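Local structure of fructose-2,6-bisphosphatase TIGAR B (Danio rerio, 3E9E) at residues Lys20-Gln25 with Arg90-Ala95; Val56-Arg61 with Leu83-Arg88. The protein probably hydrolyses fructose-2,6-bisphosphate, and also fructose-1,6-bisphosphate, and so acts as a negative regulator of glycolysis that favours the pentose phosphate pathway. The protein carries 1 engineered substitution. All blocks are in the same frame, centred on the assembly; numbering follows the deposited sequence.

Contact 1. Residues Lys20-Gln25 with Arg90-Ala95; sequences KLLQGQ and RGFGVA
Leu22 lies over one face of the Phe92 ring, and this pair forms the tight part of the contact, which packs two loops beside the probable proton donor/acceptor Glu89 in the histidine phosphatase fold. The branch carbon CG of Leu22 stands 4.2 Å from the centroid of the Phe92 ring, 28° off the ring normal, a CH-pi contact. Its methyl CD2 slides toward the root of the ring and meets CB of Phe92 at 3.5 Å, while CD1 of Leu22 lies above the rim, near CD2 and CE2 of Phe92. Leu22 reaches this face because its CG turns anti to the backbone N (chi1 -152°), and the two side chains cross at about a right angle. The opposite face of the ring takes CG of Arg90, so the phenyl group is held between an aliphatic branch and the methylene part of an arginine. Leu22 CD2 also touches CB of Ala95 at 4.0 Å, and helix 100-109 backs the cluster with Leu103 against both Phe92 and Ala95. At the ring edge the backbones close in: CA of Gly24 is 3.3 Å from O of Arg90. Gly24 comes this close with positive phi, a backbone conformation that favours glycine. Beyond Gly24 the contact slackens toward the partly exposed Gln25, whose NE2 stays 3.7 Å from N of Gly91. The polar end of Gln25 turns instead to Arg88, and Gly91 N donates to Glu123. With no direct hydrogen bond between 20-25 and 90-95, the direct packing is mainly apolar; the polar coupling runs through Glu96, whose carboxylate accepts from the backbone N of both Phe92 and Gln25 and so bridges the loops.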
loop_
_atom_site.group_PDB
_atom_site.type_symbol
_atom_site.label_atom_id
_atom_site.label_comp_id
_atom_site.label_asym_id
_atom_site.label_seq_id
_atom_site.Cartn_x
_atom_site.Cartn_y
_atom_site.Cartn_z
ATOM N N LYS A 20 2.374 7.638 19.248
ATOM C CA LYS A 20 3.310 6.589 18.812
ATOM C C LYS A 20 2.953 5.214 19.383
ATOM O O LYS A 20 3.825 4.468 19.843
ATOM C CB LYS A 20 4.756 6.953 19.171
ATOM C CG LYS A 20 5.205 8.337 18.694
ATOM C CD LYS A 20 6.566 8.675 19.267
ATOM C CE LYS A 20 7.148 9.931 18.631
ATOM N NZ LYS A 20 8.104 10.574 19.582
ATOM N N LEU A 21 1.663 4.891 19.355
ATOM C CA LEU A 21 1.169 3.598 19.818
ATOM C C LEU A 21 1.047 2.635 18.646
ATOM O O LEU A 21 0.683 3.042 17.550
ATOM C CB LEU A 21 -0.198 3.759 20.485
ATOM C CG LEU A 21 -0.329 4.703 21.686
ATOM C CD1 LEU A 21 -1.761 4.679 22.231
ATOM C CD2 LEU A 21 0.688 4.394 22.808
ATOM N N LEU A 22 1.348 1.361 18.879
ATOM C CA LEU A 22 1.157 0.331 17.867
ATOM C C LEU A 22 -0.326 0.010 17.636
ATOM O O LEU A 22 -1.035 -0.418 18.561
ATOM C CB LEU A 22 1.895 -0.925 18.295
ATOM C CG LEU A 22 2.409 -1.892 17.241
ATOM C CD1 LEU A 22 3.367 -1.187 16.287
ATOM C CD2 LEU A 22 3.102 -3.016 17.975
ATOM N N GLN A 23 -0.793 0.200 16.402
ATOM C CA GLN A 23 -2.223 0.054 16.101
ATOM C C GLN A 23 -2.638 -1.331 15.620
ATOM O O GLN A 23 -3.548 -1.966 16.194
ATOM C CB GLN A 23 -2.703 1.163 15.154
ATOM C CG GLN A 23 -2.758 2.495 15.889
ATOM C CD GLN A 23 -3.366 3.617 15.091
ATOM O OE1 GLN A 23 -4.567 3.654 14.860
ATOM N NE2 GLN A 23 -2.536 4.560 14.687
ATOM N N GLY A 24 -1.962 -1.788 14.576
ATOM C CA GLY A 24 -2.191 -3.077 13.981
ATOM C C GLY A 24 -3.631 -3.250 13.567
ATOM O O GLY A 24 -4.256 -2.322 13.065
ATOM N N GLN A 25 -4.156 -4.449 13.770
ATOM C CA GLN A 25 -5.501 -4.748 13.314
ATOM C C GLN A 25 -6.510 -4.520 14.436
ATOM O O GLN A 25 -7.685 -4.283 14.165
ATOM C CB GLN A 25 -5.607 -6.195 12.838
ATOM C CG GLN A 25 -4.715 -6.555 11.668
ATOM C CD GLN A 25 -5.045 -7.925 11.125
ATOM O OE1 GLN A 25 -6.170 -8.402 11.287
ATOM N NE2 GLN A 25 -4.079 -8.570 10.493
ATOM N N ARG A 90 -0.498 -5.392 9.470
ATOM C CA ARG A 90 0.086 -6.482 10.238
ATOM C C ARG A 90 -0.524 -6.515 11.644
ATOM O O ARG A 90 -0.672 -5.473 12.287
ATOM C CB ARG A 90 1.605 -6.314 10.324
ATOM C CG ARG A 90 2.282 -7.385 11.181
ATOM C CD ARG A 90 3.787 -7.350 11.033
ATOM N NE ARG A 90 4.393 -8.518 11.669
ATOM C CZ ARG A 90 5.698 -8.664 11.908
ATOM N NH1 ARG A 90 6.562 -7.701 11.564
ATOM N NH2 ARG A 90 6.144 -9.773 12.502
ATOM N N GLY A 91 -0.908 -7.700 12.106
ATOM C CA GLY A 91 -1.383 -7.838 13.476
ATOM C C GLY A 91 -0.202 -7.909 14.419
ATOM O O GLY A 91 0.731 -8.660 14.176
ATOM N N PHE A 92 -0.223 -7.128 15.492
ATOM C CA PHE A 92 0.837 -7.204 16.486
ATOM C C PHE A 92 0.361 -7.796 17.810
ATOM O O PHE A 92 1.018 -7.630 18.831
ATOM C CB PHE A 92 1.488 -5.835 16.705
ATOM C CG PHE A 92 2.260 -5.337 15.508
ATOM C CD1 PHE A 92 3.585 -5.717 15.314
ATOM C CD2 PHE A 92 1.641 -4.517 14.558
ATOM C CE1 PHE A 92 4.296 -5.272 14.191
ATOM C CE2 PHE A 92 2.356 -4.055 13.432
ATOM C CZ PHE A 92 3.673 -4.433 13.254
ATOM N N GLY A 93 -0.783 -8.477 17.772
ATOM C CA GLY A 93 -1.287 -9.233 18.936
ATOM C C GLY A 93 -1.420 -8.421 20.204
ATOM O O GLY A 93 -1.989 -7.318 20.183
ATOM N N VAL A 94 -0.863 -8.957 21.300
ATOM C CA VAL A 94 -0.945 -8.326 22.627
ATOM C C VAL A 94 -0.186 -7.004 22.734
ATOM O O VAL A 94 -0.443 -6.213 23.647
ATOM C CB VAL A 94 -0.493 -9.284 23.793
ATOM C CG1 VAL A 94 -1.366 -10.564 23.810
ATOM C CG2 VAL A 94 1.016 -9.599 23.720
ATOM N N ALA A 95 0.743 -6.776 21.811
ATOM C CA ALA A 95 1.536 -5.534 21.780
ATOM C C ALA A 95 0.728 -4.330 21.278
ATOM O O ALA A 95 1.145 -3.175 21.443
ATOM C CB ALA A 95 2.790 -5.720 20.916
#

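Contact 2. Residues Val56-Arg61 with Leu83-Arg88; sequences VSNLQR and LDPLLR. With PO4 (phosphate ion), chain C.
Arg88 reaches Asn58 through NH1, which donates to OD1 at 2.6 Å. The acceptor lies in the guanidinium plane, whereas NH1 sits above the amide's carbonyl plane; the two flat groups are turned 74° apart. CG and CD of Arg88 lie alongside the same oxygen, and the bend at chi3 (77°) turns the guanidinium back so that NH1 reaches it. CD2 of Leu59 lies over a guanidinium face, 3.8 Å from NH2 of Arg88. With an alanine here, Asn58 OD1 and Gln25 OE1 would probably lose their arginine donors, and a gap would open beside Leu59. Behind this pair, Asp84 N donates to Val56 O at 2.7 Å, in a parallel bridge between strands 53-56 and 81-83. An Asx turn at Asp84 then leads into the 3-10 turn 85-87, setting Leu87 against Ser57. Ser57 OG accepts from Leu59 N in an ST turn and also bonds His183, the probable transition-state stabiliser. Farther along, Arg61 offers NE to O3 at 2.8 Å and NH2 to O1 at 2.9 Å of a phosphate probably from the crystallisation liquor. Arg10 NE and Gly184 N also bond this ion, consistent with the phosphate pocket of the phosphoglycerate mutase family at the C-terminal strand ends.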
loop_
_atom_site.group_PDB
_atom_site.type_symbol
_atom_site.label_atom_id
_atom_site.label_comp_id
_atom_site.label_asym_id
_atom_site.label_seq_id
_atom_site.Cartn_x
_atom_site.Cartn_y
_atom_site.Cartn_z
ATOM N N VAL A 56 -9.118 -1.583 -0.794
ATOM C CA VAL A 56 -8.893 -0.916 0.487
ATOM C C VAL A 56 -8.957 -1.887 1.667
ATOM O O VAL A 56 -9.832 -2.761 1.714
ATOM C CB VAL A 56 -9.934 0.216 0.738
ATOM C CG1 VAL A 56 -9.536 1.038 1.944
ATOM C CG2 VAL A 56 -10.028 1.150 -0.473
ATOM N N SER A 57 -8.026 -1.725 2.611
ATOM C CA SER A 57 -8.118 -2.372 3.914
ATOM C C SER A 57 -9.488 -2.076 4.524
ATOM O O SER A 57 -10.012 -0.965 4.381
ATOM C CB SER A 57 -7.029 -1.829 4.824
ATOM O OG SER A 57 -7.283 -2.124 6.192
ATOM N N ASN A 58 -10.087 -3.067 5.180
ATOM C CA ASN A 58 -11.383 -2.832 5.824
ATOM C C ASN A 58 -11.263 -2.265 7.259
ATOM O O ASN A 58 -12.258 -2.175 7.977
ATOM C CB ASN A 58 -12.268 -4.078 5.761
ATOM C CG ASN A 58 -11.766 -5.189 6.656
ATOM O OD1 ASN A 58 -10.597 -5.242 7.003
ATOM N ND2 ASN A 58 -12.657 -6.077 7.043
ATOM N N LEU A 59 -10.063 -1.870 7.664
ATOM C CA LEU A 59 -9.900 -1.035 8.857
ATOM C C LEU A 59 -10.394 0.388 8.557
ATOM O O LEU A 59 -10.143 0.941 7.465
ATOM C CB LEU A 59 -8.437 -1.004 9.323
ATOM C CG LEU A 59 -7.873 -2.285 9.931
ATOM C CD1 LEU A 59 -6.349 -2.294 9.972
ATOM C CD2 LEU A 59 -8.445 -2.521 11.353
ATOM N N GLN A 60 -11.073 0.986 9.533
ATOM C CA GLN A 60 -11.760 2.262 9.317
ATOM C C GLN A 60 -10.870 3.405 8.805
ATOM O O GLN A 60 -11.287 4.154 7.931
ATOM C CB GLN A 60 -12.522 2.724 10.571
ATOM C CG GLN A 60 -13.277 4.023 10.320
ATOM C CD GLN A 60 -14.094 4.500 11.504
ATOM O OE1 GLN A 60 -13.713 4.309 12.664
ATOM N NE2 GLN A 60 -15.221 5.139 11.214
ATOM N N ARG A 61 -9.675 3.558 9.368
ATOM C CA ARG A 61 -8.792 4.634 8.939
ATOM C C ARG A 61 -8.409 4.514 7.448
ATOM O O ARG A 61 -8.249 5.535 6.766
ATOM C CB ARG A 61 -7.547 4.721 9.822
ATOM C CG ARG A 61 -6.646 3.479 9.822
ATOM C CD ARG A 61 -5.858 3.426 11.112
ATOM N NE ARG A 61 -4.824 2.398 11.150
ATOM C CZ ARG A 61 -4.955 1.184 11.697
ATOM N NH1 ARG A 61 -6.113 0.794 12.250
ATOM N NH2 ARG A 61 -3.913 0.353 11.686
ATOM N N LEU A 83 -13.500 -3.500 -0.507
ATOM C CA LEU A 83 -12.875 -3.754 0.807
ATOM C C LEU A 83 -12.204 -5.122 0.803
ATOM O O LEU A 83 -12.832 -6.104 0.430
ATOM C CB LEU A 83 -13.899 -3.667 1.955
ATOM C CG LEU A 83 -14.643 -2.348 2.232
ATOM C CD1 LEU A 83 -15.324 -2.401 3.594
ATOM C CD2 LEU A 83 -13.721 -1.152 2.167
ATOM N N ASP A 84 -10.919 -5.185 1.157
ATOM C CA ASP A 84 -10.194 -6.448 1.133
ATOM C C ASP A 84 -9.430 -6.665 2.439
ATOM O O ASP A 84 -8.408 -6.030 2.681
ATOM C CB ASP A 84 -9.263 -6.540 -0.103
ATOM C CG ASP A 84 -8.733 -7.954 -0.331
ATOM O OD1 ASP A 84 -8.726 -8.750 0.628
ATOM O OD2 ASP A 84 -8.317 -8.285 -1.462
ATOM N N PRO A 85 -9.926 -7.577 3.299
ATOM C CA PRO A 85 -9.193 -7.873 4.535
ATOM C C PRO A 85 -7.723 -8.269 4.313
ATOM O O PRO A 85 -6.914 -8.108 5.210
ATOM C CB PRO A 85 -9.976 -9.038 5.180
ATOM C CG PRO A 85 -11.191 -9.232 4.399
ATOM C CD PRO A 85 -11.174 -8.356 3.155
ATOM N N LEU A 86 -7.365 -8.762 3.131
ATOM C CA LEU A 86 -5.945 -9.046 2.829
ATOM C C LEU A 86 -5.034 -7.813 2.936
ATOM O O LEU A 86 -3.818 -7.950 3.050
ATOM C CB LEU A 86 -5.782 -9.735 1.461
ATOM C CG LEU A 86 -6.374 -11.152 1.335
ATOM C CD1 LEU A 86 -6.373 -11.627 -0.120
ATOM C CD2 LEU A 86 -5.608 -12.133 2.195
ATOM N N LEU A 87 -5.626 -6.616 2.917
ATOM C CA LEU A 87 -4.858 -5.370 2.989
ATOM C C LEU A 87 -4.736 -4.806 4.410
ATOM O O LEU A 87 -4.096 -3.758 4.632
ATOM C CB LEU A 87 -5.441 -4.326 2.026
ATOM C CG LEU A 87 -5.315 -4.614 0.527
ATOM C CD1 LEU A 87 -6.168 -3.591 -0.306
ATOM C CD2 LEU A 87 -3.858 -4.654 0.020
ATOM N N ARG A 88 -5.342 -5.501 5.378
ATOM C CA ARG A 88 -5.252 -5.068 6.771
ATOM C C ARG A 88 -3.810 -4.956 7.227
ATOM O O ARG A 88 -2.946 -5.720 6.797
ATOM C CB ARG A 88 -6.025 -6.026 7.688
ATOM C CG ARG A 88 -7.542 -5.922 7.516
ATOM C CD ARG A 88 -8.264 -7.129 8.159
ATOM N NE ARG A 88 -8.321 -6.996 9.619
ATOM C CZ ARG A 88 -9.220 -6.252 10.261
ATOM N NH1 ARG A 88 -10.117 -5.541 9.579
ATOM N NH2 ARG A 88 -9.207 -6.190 11.582
HETATM P P PO4 C . -1.153 2.494 10.026
HETATM O O1 PO4 C . -1.438 1.038 10.349
HETATM O O2 PO4 C . -0.340 2.532 8.732
HETATM O O3 PO4 C . -2.440 3.248 9.848
HETATM O O4 PO4 C . -0.376 3.058 11.197
#

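From the N terminus, the chain leaves strand 3-10, which leads toward the engineered Ala11, and runs through 20-25, the first side of contact 1. Helix 33-45 and strand 53-56 follow; 56-61 runs into helix 60-71, and contact 2 closes where edge strand 81-83 ends, in 83-88. Two residues later 90-95 returns to 20-25, so contact 2 is nested inside the larger loop closed by contact 1. The two contacts also touch directly: Gly24 O is 3.0 Å from Arg61 NH2, a probable hydrogen bond, and Gln25 O packs on Leu59. Together they tie the loops that follow strands 3-10 and 53-56 to the loop between strand 81-83 and helix 100-109.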